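Local coordinates for alginate lyase AlgAT5 (Defluviitalea, PDB 5ZQI), which probably cleaves alginate by beta-elimination, as a polysaccharide lyase of family 7 with a beta-sandwich fold, at residues 102-110 / 240-248; 154-164 / 174-182. All blocks are in the same frame, centred on the assembly; numbering follows the deposited sequence.

Both contacts lie in the beta-sandwich, their centres about 10 Å apart and each about 11 Å from the centre of the chain. Contact 1 sets strand 102-107 of the seven-stranded sheet against strand 241-243 of the other sheet, so it runs between the two layers. Contact 2 pairs strands 160-167 and 172-179, a hairpin within that second sheet. In chain order the hairpin falls between the two halves of contact 1. Strands 241-243 and 160-167 are neighbours, joined by a backbone bond between Y242 and V162, and K158 donates to Q244 O. As in other family 7 lyases, this sheet probably carries the alginate-binding cleft, and contact 1 backs it against the other layer.

Contact 1: 102-110 / 240-248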
ATOM      1  N   VAL A 102       5.413   9.753   6.146  1.00  7.80           N
ATOM      2  CA  VAL A 102       6.170   8.530   6.409  1.00  7.31           C
ATOM      3  C   VAL A 102       6.695   7.974   5.096  1.00  5.73           C
ATOM      4  O   VAL A 102       5.924   7.754   4.150  1.00  6.53           O
ATOM      5  CB  VAL A 102       5.302   7.477   7.119  1.00  7.52           C
ATOM      6  CG1 VAL A 102       6.078   6.190   7.375  1.00  7.26           C
ATOM      7  CG2 VAL A 102       4.776   7.998   8.438  1.00  8.37           C
ATOM      8  N   VAL A 103       7.993   7.732   5.054  1.00  7.73           N
ATOM      9  CA  VAL A 103       8.699   7.165   3.914  1.00  6.98           C
ATOM     10  C   VAL A 103       8.677   5.646   4.012  1.00  6.03           C
ATOM     11  O   VAL A 103       9.039   5.078   5.054  1.00  8.12           O
ATOM     12  CB  VAL A 103      10.149   7.672   3.882  1.00  6.87           C
ATOM     13  CG1 VAL A 103      10.915   7.014   2.705  1.00 10.35           C
ATOM     14  CG2 VAL A 103      10.212   9.167   3.797  1.00  8.77           C
ATOM     15  N   PHE A 104       8.228   4.993   2.931  1.00  7.44           N
ATOM     16  CA  PHE A 104       8.243   3.536   2.791  1.00  6.42           C
ATOM     17  C   PHE A 104       9.172   3.221   1.623  1.00  7.22           C
ATOM     18  O   PHE A 104       8.939   3.695   0.505  1.00  7.58           O
ATOM     19  CB  PHE A 104       6.859   2.958   2.507  1.00  5.26           C
ATOM     20  CG  PHE A 104       5.833   3.176   3.587  1.00  7.72           C
ATOM     21  CD1 PHE A 104       5.185   4.403   3.718  1.00  8.33           C
ATOM     22  CD2 PHE A 104       5.474   2.147   4.437  1.00  5.35           C
ATOM     23  CE1 PHE A 104       4.219   4.561   4.704  1.00  8.12           C
ATOM     24  CE2 PHE A 104       4.523   2.316   5.404  1.00  6.94           C
ATOM     25  CZ  PHE A 104       3.893   3.517   5.541  1.00  7.95           C
ATOM     26  N   LYS A 105      10.174   2.376   1.856  1.00  6.07           N
ATOM     27  CA  LYS A 105      11.132   1.971   0.827  1.00  7.43           C
ATOM     28  C   LYS A 105      11.234   0.457   0.802  1.00  6.84           C
ATOM     29  O   LYS A 105      11.395  -0.156   1.848  1.00  7.51           O
ATOM     30  CB  LYS A 105      12.519   2.594   1.083  1.00  7.01           C
ATOM     31  CG  LYS A 105      13.612   2.042   0.176  1.00  7.65           C
ATOM     32  CD  LYS A 105      14.933   2.751   0.400  1.00 12.90           C
ATOM     33  CE  LYS A 105      16.052   2.062  -0.377  1.00 15.01           C
ATOM     34  NZ  LYS A 105      17.375   2.716  -0.250  1.00 20.86           N
ATOM     35  N   ALA A 106      11.201  -0.143  -0.391  1.00  7.19           N
ATOM     36  CA  ALA A 106      11.520  -1.559  -0.556  1.00  8.33           C
ATOM     37  C   ALA A 106      12.417  -1.721  -1.770  1.00  7.94           C
ATOM     38  O   ALA A 106      12.029  -1.369  -2.888  1.00  8.59           O
ATOM     39  CB  ALA A 106      10.248  -2.412  -0.676  1.00  8.66           C
ATOM     40  N   HIS A 107      13.613  -2.238  -1.525  1.00  7.89           N
ATOM     41  CA  HIS A 107      14.609  -2.434  -2.572  1.00  7.97           C
ATOM     42  C   HIS A 107      14.456  -3.785  -3.254  1.00  9.52           C
ATOM     43  O   HIS A 107      13.961  -4.743  -2.671  1.00  9.72           O
ATOM     44  CB  HIS A 107      16.020  -2.297  -1.994  1.00  9.99           C
ATOM     45  CG  HIS A 107      16.326  -3.264  -0.890  1.00  9.28           C
ATOM     46  ND1 HIS A 107      15.502  -3.436   0.205  1.00  8.57           N
ATOM     47  CD2 HIS A 107      17.357  -4.124  -0.728  1.00 12.14           C
ATOM     48  CE1 HIS A 107      16.022  -4.363   0.994  1.00  8.61           C
ATOM     49  NE2 HIS A 107      17.154  -4.784   0.457  1.00 11.03           N
ATOM     50  N   CYS A 108      14.924  -3.850  -4.505  1.00 10.64           N
ATOM     51  CA  CYS A 108      14.695  -5.030  -5.343  1.00  9.95           C
ATOM     52  C   CYS A 108      15.404  -6.260  -4.817  1.00 12.05           C
ATOM     53  O   CYS A 108      14.997  -7.387  -5.132  1.00 13.42           O
ATOM     54  CB  CYS A 108      15.108  -4.722  -6.788  1.00 10.99           C
ATOM     55  SG  CYS A 108      14.071  -3.460  -7.587  1.00 14.49           S
ATOM     56  N   GLY A 109      16.452  -6.082  -4.032  1.00 10.69           N
ATOM     57  CA  GLY A 109      17.138  -7.183  -3.400  1.00 12.40           C
ATOM     58  C   GLY A 109      16.566  -7.602  -2.071  1.00 12.82           C
ATOM     59  O   GLY A 109      17.116  -8.499  -1.426  1.00 14.83           O
ATOM     60  N   GLY A 110      15.443  -7.025  -1.667  1.00 11.43           N
ATOM     61  CA  GLY A 110      14.907  -7.312  -0.352  1.00 11.42           C
ATOM     62  C   GLY A 110      14.345  -8.716  -0.207  1.00 10.96           C
ATOM     63  O   GLY A 110      14.040  -9.414  -1.171  1.00 13.07           O
ATOM     64  N   GLY A 240       1.382   1.294   1.599  1.00  8.16           N
ATOM     65  CA  GLY A 240       2.812   1.418   1.751  1.00  6.51           C
ATOM     66  C   GLY A 240       3.479   1.262   0.409  1.00  7.77           C
ATOM     67  O   GLY A 240       2.995   1.806  -0.600  1.00  8.27           O
ATOM     68  N   MET A 241       4.571   0.495   0.380  1.00  7.16           N
ATOM     69  CA  MET A 241       5.334   0.273  -0.848  1.00  6.46           C
ATOM     70  C   MET A 241       5.530  -1.207  -1.116  1.00  7.60           C
ATOM     71  O   MET A 241       6.138  -1.915  -0.309  1.00 10.20           O
ATOM     72  CB  MET A 241       6.701   0.990  -0.751  1.00  6.85           C
ATOM     73  CG  MET A 241       7.680   0.706  -1.895  1.00  7.34           C
ATOM     74  SD  MET A 241       6.977   0.939  -3.554  1.00  8.36           S
ATOM     75  CE  MET A 241       6.473   2.664  -3.464  1.00  9.14           C
ATOM     76  N   TYR A 242       5.030  -1.666  -2.260  1.00  7.08           N
ATOM     77  CA  TYR A 242       5.146  -3.058  -2.727  1.00  7.11           C
ATOM     78  C   TYR A 242       5.830  -2.992  -4.082  1.00  7.62           C
ATOM     79  O   TYR A 242       5.202  -2.656  -5.096  1.00  8.85           O
ATOM     80  CB  TYR A 242       3.771  -3.706  -2.774  1.00  6.84           C
ATOM     81  CG  TYR A 242       3.704  -5.173  -3.103  1.00  7.75           C
ATOM     82  CD1 TYR A 242       4.803  -6.015  -2.939  1.00  7.84           C
ATOM     83  CD2 TYR A 242       2.522  -5.721  -3.563  1.00  9.64           C
ATOM     84  CE1 TYR A 242       4.715  -7.375  -3.216  1.00  9.49           C
ATOM     85  CE2 TYR A 242       2.437  -7.051  -3.846  1.00  9.41           C
ATOM     86  CZ  TYR A 242       3.521  -7.865  -3.664  1.00  8.27           C
ATOM     87  OH  TYR A 242       3.424  -9.230  -3.967  1.00 13.85           O
ATOM     88  N   THR A 243       7.143  -3.220  -4.082  1.00  7.62           N
ATOM     89  CA  THR A 243       7.962  -3.016  -5.279  1.00  8.65           C
ATOM     90  C   THR A 243       7.844  -4.201  -6.223  1.00  7.74           C
ATOM     91  O   THR A 243       8.251  -5.309  -5.873  1.00  9.45           O
ATOM     92  CB  THR A 243       9.410  -2.793  -4.874  1.00  7.37           C
ATOM     93  OG1 THR A 243       9.454  -1.642  -4.002  1.00  8.87           O
ATOM     94  CG2 THR A 243      10.283  -2.517  -6.088  1.00 11.83           C
ATOM     95  N   GLN A 244       7.337  -3.979  -7.441  1.00  8.75           N
ATOM     96  CA  GLN A 244       7.093  -5.097  -8.366  1.00  8.11           C
ATOM     97  C   GLN A 244       8.314  -5.362  -9.243  1.00  9.82           C
ATOM     98  O   GLN A 244       8.231  -5.438 -10.463  1.00 11.57           O
ATOM     99  CB  GLN A 244       5.863  -4.852  -9.230  1.00  9.73           C
ATOM    100  CG  GLN A 244       4.646  -4.405  -8.470  1.00  9.77           C
ATOM    101  CD  GLN A 244       4.070  -5.487  -7.621  1.00 10.63           C
ATOM    102  OE1 GLN A 244       3.504  -6.440  -8.148  1.00 13.52           O
ATOM    103  NE2 GLN A 244       4.187  -5.348  -6.308  1.00 11.50           N
ATOM    104  N   SER A 245       9.465  -5.512  -8.613  1.00  8.59           N
ATOM    105  CA  SER A 245      10.661  -5.940  -9.321  1.00  9.65           C
ATOM    106  C   SER A 245      11.569  -6.683  -8.361  1.00 12.45           C
ATOM    107  O   SER A 245      11.360  -6.684  -7.149  1.00 11.94           O
ATOM    108  CB  SER A 245      11.373  -4.756  -9.971  1.00  9.17           C
ATOM    109  OG  SER A 245      12.351  -5.291 -10.841  1.00 12.48           O
ATOM    110  N   ASN A 246      12.562  -7.347  -8.930  1.00 11.55           N
ATOM    111  CA  ASN A 246      13.582  -8.094  -8.200  1.00 10.73           C
ATOM    112  C   ASN A 246      14.748  -8.305  -9.163  1.00 11.65           C
ATOM    113  O   ASN A 246      14.725  -7.837 -10.307  1.00 11.70           O
ATOM    114  CB  ASN A 246      12.975  -9.383  -7.643  1.00 11.57           C
ATOM    115  CG  ASN A 246      12.429 -10.300  -8.736  1.00 11.82           C
ATOM    116  OD1 ASN A 246      13.053 -10.464  -9.767  1.00 12.76           O
ATOM    117  ND2 ASN A 246      11.252 -10.868  -8.512  1.00 13.09           N
ATOM    118  N   THR A 247      15.802  -8.965  -8.690  1.00 12.46           N
ATOM    119  CA  THR A 247      16.991  -9.075  -9.530  1.00 14.25           C
ATOM    120  C   THR A 247      16.769  -9.957 -10.761  1.00 14.08           C
ATOM    121  O   THR A 247      17.485  -9.784 -11.751  1.00 14.97           O
ATOM    122  CB  THR A 247      18.207  -9.601  -8.754  1.00 15.82           C
ATOM    123  OG1 THR A 247      17.941 -10.923  -8.262  1.00 23.88           O
ATOM    124  CG2 THR A 247      18.566  -8.666  -7.613  1.00 19.43           C
ATOM    125  N   SER A 248      15.787 -10.880 -10.732  1.00 14.19           N
ATOM    126  CA  SER A 248      15.497 -11.712 -11.899  1.00 15.08           C
ATOM    127  C   SER A 248      14.941 -10.896 -13.060  1.00 14.77           C
ATOM    128  O   SER A 248      15.011 -11.350 -14.214  1.00 15.75           O
ATOM    129  CB  SER A 248      14.512 -12.838 -11.560  1.00 15.52           C
ATOM    130  OG  SER A 248      13.160 -12.394 -11.546  1.00 15.63           O
TER
HETATM  131  O   HOH W   1      15.938 -10.289  -6.045  1.00 20.18           O
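Two layers of the beta-sandwich meet here: strand 102-107 packs on strand 241-243, part of the YxKxGxYxQ signature of PL7 lyases. The strand axes run 18° apart, 6.5 Å at their closest. G240 lays its CA over one face of the F104 ring, 4.0 Å from the centroid; a CB here would crowd F104 CD2 and, at these backbone angles, the carbonyl before it, so the position calls for glycine. CB of M241 meets CB of F104, and bends at chi2 and chi3 carry SD and CE off strand 102-107 to V161 and V163. Y242 points away from that strand, its ring meeting R120 on what is probably the substrate side. Midway, T243 OG1 donates to A106 O at 2.8 Å, tilted 30° from the carbonyl plane; chi1 of -59° sets OG1 anti to the carbonyl carbon, where it faces A106 O, and leaves CG2 toward C108 SG. A valine here would probably leave A106 O without this donor inside the sandwich. Beyond the strands, C108 SG rests on CB of S245 at 3.8 Å, whose OG bonds to D251. A water bridges C108 O to the backbone N of T247, 3.0 Å from the water.

Contact 2: 154-164 / 174-182; sequences LPEVKDHVVVG and IMIRLEGNH. With SO4 (sulfate ion), chain B.
H160 and E179 stack across the strand pair, ring and carboxylate planes 13° apart, with E179 CG over the centre of the imidazole, 3.6 Å from its centroid. The opposite face is covered, off-centre, by K158 CG, so the imidazole lies between the lysine's aliphatic chain and the CG and carboxylate of E179. R177 reaches the same histidine from the facing strand: NH2 donates to H160 ND1 at 3.2 Å, in the guanidinium plane but tilted 32° from the ring plane. K158 NZ also donates to ND1, from well outside that plane. A sulfate, probably from the crystallisation liquor, completes the cluster: its O4 accepts from K158 NZ and, at 2.7 Å, from R177 NH2, and Y118 OH is also hydrogen-bonded to the ion. The anion probably offsets the charge of the lysine and arginine gathered round it.

Behind these groups lies the antiparallel hairpin of strands 160-167 and 172-179. V161 and L178 form a hydrogen-bonded pair, with V161 N donating to L178 O at 3.0 Å and L178 N returning the bond to V161 O. Farther along, V163 N donates to I176 O and I176 N to G164 O; at the other end G180 N donates to D159 O. V162 shares the sulfate-side face with H160 and R177, its CG2 3.7 Å from M175 CE; this face is consistent with the substrate-cleft side of PL7 lyases. V161 and L178 occupy the reverse face, looking into the sandwich interior, where both touch I151 of strand 142-153 in the other sheet and L154 CD2 packs on L178 CD2.

With chi1 -171° and the chain extended to NE, the R177 guanidinium reaches H160 and the sulfate. Salt bridges fix its rotation: NE to E179 OE2 at 2.8 Å, met on the anti side of the carboxylate, and NH1 to E186. With Q244 O, K158 NZ has three acceptors, while D251 takes the backbone N of K158.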
ATOM      1  N   LEU A 154      11.314   4.777  -8.361  1.00 10.47           N
ATOM      2  CA  LEU A 154      10.946   3.558  -9.066  1.00 10.71           C
ATOM      3  C   LEU A 154      12.188   2.762  -9.398  1.00 10.07           C
ATOM      4  O   LEU A 154      13.261   3.330  -9.614  1.00 11.67           O
ATOM      5  CB  LEU A 154      10.203   3.856 -10.383  1.00 11.76           C
ATOM      6  CG  LEU A 154       8.853   4.571 -10.259  1.00  9.85           C
ATOM      7  CD1 LEU A 154       8.360   4.911 -11.661  1.00 12.25           C
ATOM      8  CD2 LEU A 154       7.863   3.742  -9.503  1.00 11.82           C
ATOM      9  N   PRO A 155      12.097   1.431  -9.487  1.00 10.02           N
ATOM     10  CA  PRO A 155      13.218   0.663 -10.043  1.00 10.79           C
ATOM     11  C   PRO A 155      13.532   1.126 -11.462  1.00 12.77           C
ATOM     12  O   PRO A 155      12.664   1.640 -12.176  1.00 12.25           O
ATOM     13  CB  PRO A 155      12.714  -0.784 -10.007  1.00 10.65           C
ATOM     14  CG  PRO A 155      11.675  -0.800  -8.897  1.00 11.32           C
ATOM     15  CD  PRO A 155      10.990   0.563  -9.042  1.00 10.42           C
ATOM     16  N   GLU A 156      14.790   0.956 -11.861  1.00 12.80           N
ATOM     17  CA  GLU A 156      15.210   1.439 -13.175  1.00 13.86           C
ATOM     18  C   GLU A 156      14.717   0.545 -14.313  1.00 16.66           C
ATOM     19  O   GLU A 156      14.334   1.047 -15.375  1.00 18.47           O
ATOM     20  CB  GLU A 156      16.727   1.590 -13.240  1.00 19.30           C
ATOM     21  CG  GLU A 156      17.561   0.528 -12.553  1.00 44.85           C
ATOM     22  CD  GLU A 156      18.945   1.085 -12.232  1.00 54.00           C
ATOM     23  OE1 GLU A 156      19.425   0.920 -11.078  1.00 36.44           O
ATOM     24  OE2 GLU A 156      19.555   1.742 -13.114  1.00 47.50           O
ATOM     25  N   VAL A 157      14.709  -0.770 -14.128  1.00 13.88           N
ATOM     26  CA  VAL A 157      14.406  -1.661 -15.252  1.00 14.83           C
ATOM     27  C   VAL A 157      12.908  -1.939 -15.323  1.00 14.82           C
ATOM     28  O   VAL A 157      12.256  -1.589 -16.318  1.00 18.28           O
ATOM     29  CB  VAL A 157      15.225  -2.965 -15.166  1.00 15.25           C
ATOM     30  CG1 VAL A 157      14.932  -3.877 -16.362  1.00 17.70           C
ATOM     31  CG2 VAL A 157      16.698  -2.637 -15.104  1.00 17.11           C
ATOM     32  N   LYS A 158      12.351  -2.577 -14.293  1.00 13.20           N
ATOM     33  CA  LYS A 158      10.901  -2.815 -14.195  1.00 12.61           C
ATOM     34  C   LYS A 158      10.368  -1.744 -13.245  1.00 11.59           C
ATOM     35  O   LYS A 158      10.312  -1.924 -12.017  1.00 10.90           O
ATOM     36  CB  LYS A 158      10.623  -4.233 -13.725  1.00 13.87           C
ATOM     37  CG  LYS A 158       9.170  -4.665 -13.854  1.00 12.26           C
ATOM     38  CD  LYS A 158       9.054  -6.165 -13.620  1.00 12.57           C
ATOM     39  CE  LYS A 158       7.630  -6.676 -13.722  1.00 12.41           C
ATOM     40  NZ  LYS A 158       6.700  -6.038 -12.767  1.00 14.67           N
ATOM     41  N   ASP A 159       9.975  -0.609 -13.821  1.00 14.74           N
ATOM     42  CA  ASP A 159       9.672   0.598 -13.051  1.00 11.62           C
ATOM     43  C   ASP A 159       8.228   0.590 -12.553  1.00 11.48           C
ATOM     44  O   ASP A 159       7.399   1.459 -12.886  1.00 11.15           O
ATOM     45  CB  ASP A 159       9.988   1.834 -13.890  1.00 12.89           C
ATOM     46  CG  ASP A 159       9.252   1.879 -15.218  1.00 15.48           C
ATOM     47  OD1 ASP A 159       8.860   0.842 -15.766  1.00 18.00           O
ATOM     48  OD2 ASP A 159       9.108   3.002 -15.736  1.00 18.36           O
ATOM     49  N   HIS A 160       7.954  -0.427 -11.725  1.00  9.87           N
ATOM     50  CA  HIS A 160       6.607  -0.780 -11.302  1.00  9.21           C
ATOM     51  C   HIS A 160       6.502  -0.854  -9.787  1.00 10.34           C
ATOM     52  O   HIS A 160       7.271  -1.575  -9.148  1.00  9.99           O
ATOM     53  CB  HIS A 160       6.178  -2.156 -11.847  1.00 10.42           C
ATOM     54  CG  HIS A 160       6.131  -2.282 -13.337  1.00 10.56           C
ATOM     55  ND1 HIS A 160       5.678  -3.435 -13.940  1.00 12.24           N
ATOM     56  CD2 HIS A 160       6.458  -1.435 -14.343  1.00 11.21           C
ATOM     57  CE1 HIS A 160       5.728  -3.288 -15.254  1.00 12.07           C
ATOM     58  NE2 HIS A 160       6.178  -2.075 -15.527  1.00 13.60           N
ATOM     59  N   VAL A 161       5.509  -0.162  -9.219  1.00  7.86           N
ATOM     60  CA  VAL A 161       5.244  -0.253  -7.783  1.00  7.19           C
ATOM     61  C   VAL A 161       3.744  -0.297  -7.523  1.00  6.83           C
ATOM     62  O   VAL A 161       2.929   0.148  -8.333  1.00  8.09           O
ATOM     63  CB  VAL A 161       5.869   0.915  -6.974  1.00  7.00           C
ATOM     64  CG1 VAL A 161       7.390   0.939  -7.129  1.00  8.80           C
ATOM     65  CG2 VAL A 161       5.201   2.242  -7.359  1.00  8.59           C
ATOM     66  N   VAL A 162       3.398  -0.820  -6.336  1.00  6.78           N
ATOM     67  CA  VAL A 162       2.019  -0.883  -5.844  1.00  6.31           C
ATOM     68  C   VAL A 162       1.962  -0.121  -4.531  1.00  5.75           C
ATOM     69  O   VAL A 162       2.785  -0.355  -3.637  1.00  6.59           O
ATOM     70  CB  VAL A 162       1.550  -2.341  -5.677  1.00  6.08           C
ATOM     71  CG1 VAL A 162       0.272  -2.436  -4.832  1.00  7.87           C
ATOM     72  CG2 VAL A 162       1.308  -3.008  -7.049  1.00  8.70           C
ATOM     73  N   VAL A 163       0.958   0.739  -4.395  1.00  6.04           N
ATOM     74  CA  VAL A 163       0.822   1.691  -3.301  1.00  6.89           C
ATOM     75  C   VAL A 163      -0.630   1.755  -2.833  1.00 10.99           C
ATOM     76  O   VAL A 163      -1.300   2.792  -2.885  1.00 11.68           O
ATOM     77  CB  VAL A 163       1.332   3.064  -3.756  1.00  6.47           C
ATOM     78  CG1 VAL A 163       2.854   2.987  -4.030  1.00  9.19           C
ATOM     79  CG2 VAL A 163       0.580   3.609  -4.947  1.00 11.37           C
ATOM     80  N   GLY A 164      -1.135   0.626  -2.407  1.00  7.46           N
ATOM     81  CA  GLY A 164      -2.491   0.511  -1.911  1.00  6.53           C
ATOM     82  C   GLY A 164      -3.145  -0.728  -2.475  1.00  6.52           C
ATOM     83  O   GLY A 164      -3.075  -0.999  -3.686  1.00  6.78           O
ATOM     84  N   ILE A 174      -7.868  -5.684  -5.604  1.00  8.19           N
ATOM     85  CA  ILE A 174      -7.384  -4.613  -6.470  1.00  8.98           C
ATOM     86  C   ILE A 174      -6.077  -4.065  -5.910  1.00  7.31           C
ATOM     87  O   ILE A 174      -5.791  -4.159  -4.715  1.00  7.12           O
ATOM     88  CB  ILE A 174      -8.397  -3.457  -6.665  1.00 10.97           C
ATOM     89  CG1 ILE A 174      -8.694  -2.752  -5.351  1.00 10.72           C
ATOM     90  CG2 ILE A 174      -9.659  -3.929  -7.358  1.00 13.22           C
ATOM     91  CD1 ILE A 174      -9.217  -1.314  -5.548  1.00 14.79           C
ATOM     92  N   MET A 175      -5.281  -3.467  -6.804  1.00  7.88           N
ATOM     93  CA  MET A 175      -4.058  -2.785  -6.433  1.00  8.27           C
ATOM     94  C   MET A 175      -3.956  -1.442  -7.152  1.00  8.89           C
ATOM     95  O   MET A 175      -4.337  -1.314  -8.324  1.00  9.43           O
ATOM     96  CB  MET A 175      -2.795  -3.613  -6.749  1.00  9.34           C
ATOM     97  CG  MET A 175      -2.797  -5.005  -6.119  1.00  9.97           C
ATOM     98  SD  MET A 175      -1.208  -5.829  -6.081  1.00 13.03           S
ATOM     99  CE  MET A 175      -0.907  -5.917  -7.837  1.00 13.39           C
ATOM    100  N   ILE A 176      -3.448  -0.446  -6.433  1.00  6.43           N
ATOM    101  CA  ILE A 176      -3.106   0.854  -6.995  1.00  6.43           C
ATOM    102  C   ILE A 176      -1.671   0.763  -7.495  1.00  7.05           C
ATOM    103  O   ILE A 176      -0.743   0.637  -6.701  1.00  7.12           O
ATOM    104  CB  ILE A 176      -3.282   1.967  -5.957  1.00  7.47           C
ATOM    105  CG1 ILE A 176      -4.663   1.878  -5.286  1.00  7.93           C
ATOM    106  CG2 ILE A 176      -3.068   3.355  -6.613  1.00  9.04           C
ATOM    107  CD1 ILE A 176      -5.871   1.951  -6.219  1.00 11.73           C
ATOM    108  N   ARG A 177      -1.485   0.872  -8.806  1.00  7.14           N
ATOM    109  CA  ARG A 177      -0.237   0.492  -9.454  1.00  7.48           C
ATOM    110  C   ARG A 177       0.282   1.647 -10.299  1.00  7.96           C
ATOM    111  O   ARG A 177      -0.472   2.262 -11.061  1.00  9.21           O
ATOM    112  CB  ARG A 177      -0.465  -0.737 -10.316  1.00  9.29           C
ATOM    113  CG  ARG A 177       0.795  -1.370 -10.876  1.00  9.11           C
ATOM    114  CD  ARG A 177       0.467  -2.776 -11.449  1.00 11.93           C
ATOM    115  NE  ARG A 177       1.669  -3.351 -12.049  1.00 11.75           N
ATOM    116  CZ  ARG A 177       2.220  -4.511 -11.723  1.00 10.89           C
ATOM    117  NH1 ARG A 177       1.624  -5.317 -10.872  1.00 12.94           N
ATOM    118  NH2 ARG A 177       3.334  -4.876 -12.315  1.00 11.79           N
ATOM    119  N   LEU A 178       1.580   1.905 -10.196  1.00  8.66           N
ATOM    120  CA  LEU A 178       2.276   2.863 -11.052  1.00  8.50           C
ATOM    121  C   LEU A 178       3.295   2.106 -11.889  1.00  9.00           C
ATOM    122  O   LEU A 178       4.129   1.381 -11.342  1.00  9.32           O
ATOM    123  CB  LEU A 178       2.959   3.950 -10.239  1.00  9.29           C
ATOM    124  CG  LEU A 178       3.620   5.022 -11.108  1.00  8.98           C
ATOM    125  CD1 LEU A 178       2.648   5.924 -11.834  1.00  9.80           C
ATOM    126  CD2 LEU A 178       4.580   5.852 -10.225  1.00 10.98           C
ATOM    127  N   GLU A 179       3.234   2.284 -13.205  1.00  9.86           N
ATOM    128  CA  GLU A 179       4.213   1.752 -14.150  1.00 10.58           C
ATOM    129  C   GLU A 179       4.713   2.985 -14.902  1.00 11.28           C
ATOM    130  O   GLU A 179       4.002   3.520 -15.752  1.00 12.82           O
ATOM    131  CB  GLU A 179       3.597   0.716 -15.086  1.00 11.53           C
ATOM    132  CG  GLU A 179       3.032  -0.471 -14.343  1.00 10.80           C
ATOM    133  CD  GLU A 179       2.502  -1.557 -15.216  1.00 11.38           C
ATOM    134  OE1 GLU A 179       2.257  -1.342 -16.427  1.00 14.50           O
ATOM    135  OE2 GLU A 179       2.282  -2.663 -14.678  1.00 12.86           O
ATOM    136  N   GLY A 180       5.901   3.450 -14.586  1.00 14.55           N
ATOM    137  CA  GLY A 180       6.403   4.676 -15.200  1.00 16.63           C
ATOM    138  C   GLY A 180       5.532   5.873 -14.848  1.00 16.64           C
ATOM    139  O   GLY A 180       5.349   6.197 -13.665  1.00 17.53           O
ATOM    140  N   ASN A 181       4.970   6.544 -15.864  1.00 17.79           N
ATOM    141  CA  ASN A 181       4.049   7.654 -15.657  1.00 18.15           C
ATOM    142  C   ASN A 181       2.575   7.245 -15.682  1.00 16.34           C
ATOM    143  O   ASN A 181       1.702   8.120 -15.652  1.00 16.83           O
ATOM    144  CB  ASN A 181       4.299   8.744 -16.723  1.00 21.17           C
ATOM    145  CG  ASN A 181       5.717   9.256 -16.720  1.00 23.60           C
ATOM    146  OD1 ASN A 181       6.469   9.061 -17.681  1.00 38.52           O
ATOM    147  ND2 ASN A 181       6.092   9.952 -15.653  1.00 30.06           N
ATOM    148  N   HIS A 182       2.290   5.943 -15.674  1.00 14.62           N
ATOM    149  CA  HIS A 182       0.945   5.387 -15.815  1.00 13.45           C
ATOM    150  C   HIS A 182       0.453   4.834 -14.475  1.00 11.50           C
ATOM    151  O   HIS A 182       0.887   3.768 -14.015  1.00 10.63           O
ATOM    152  CB  HIS A 182       0.959   4.300 -16.892  1.00 13.64           C
ATOM    153  CG  HIS A 182      -0.381   3.704 -17.166  1.00 14.33           C
ATOM    154  ND1 HIS A 182      -0.536   2.487 -17.796  1.00 17.33           N
ATOM    155  CD2 HIS A 182      -1.626   4.186 -16.953  1.00 16.13           C
ATOM    156  CE1 HIS A 182      -1.827   2.249 -17.953  1.00 16.73           C
ATOM    157  NE2 HIS A 182      -2.507   3.254 -17.437  1.00 15.45           N
TER
HETATM  158  S   SO4 B 301       3.979  -8.701 -12.772  1.00 31.57           S
HETATM  159  O1  SO4 B 301       4.341  -8.712 -14.189  1.00 42.31           O
HETATM  160  O2  SO4 B 301       2.536  -8.878 -12.619  1.00 38.68           O
HETATM  161  O3  SO4 B 301       4.689  -9.769 -12.074  1.00 28.25           O
HETATM  162  O4  SO4 B 301       4.333  -7.415 -12.174  1.00 24.16           O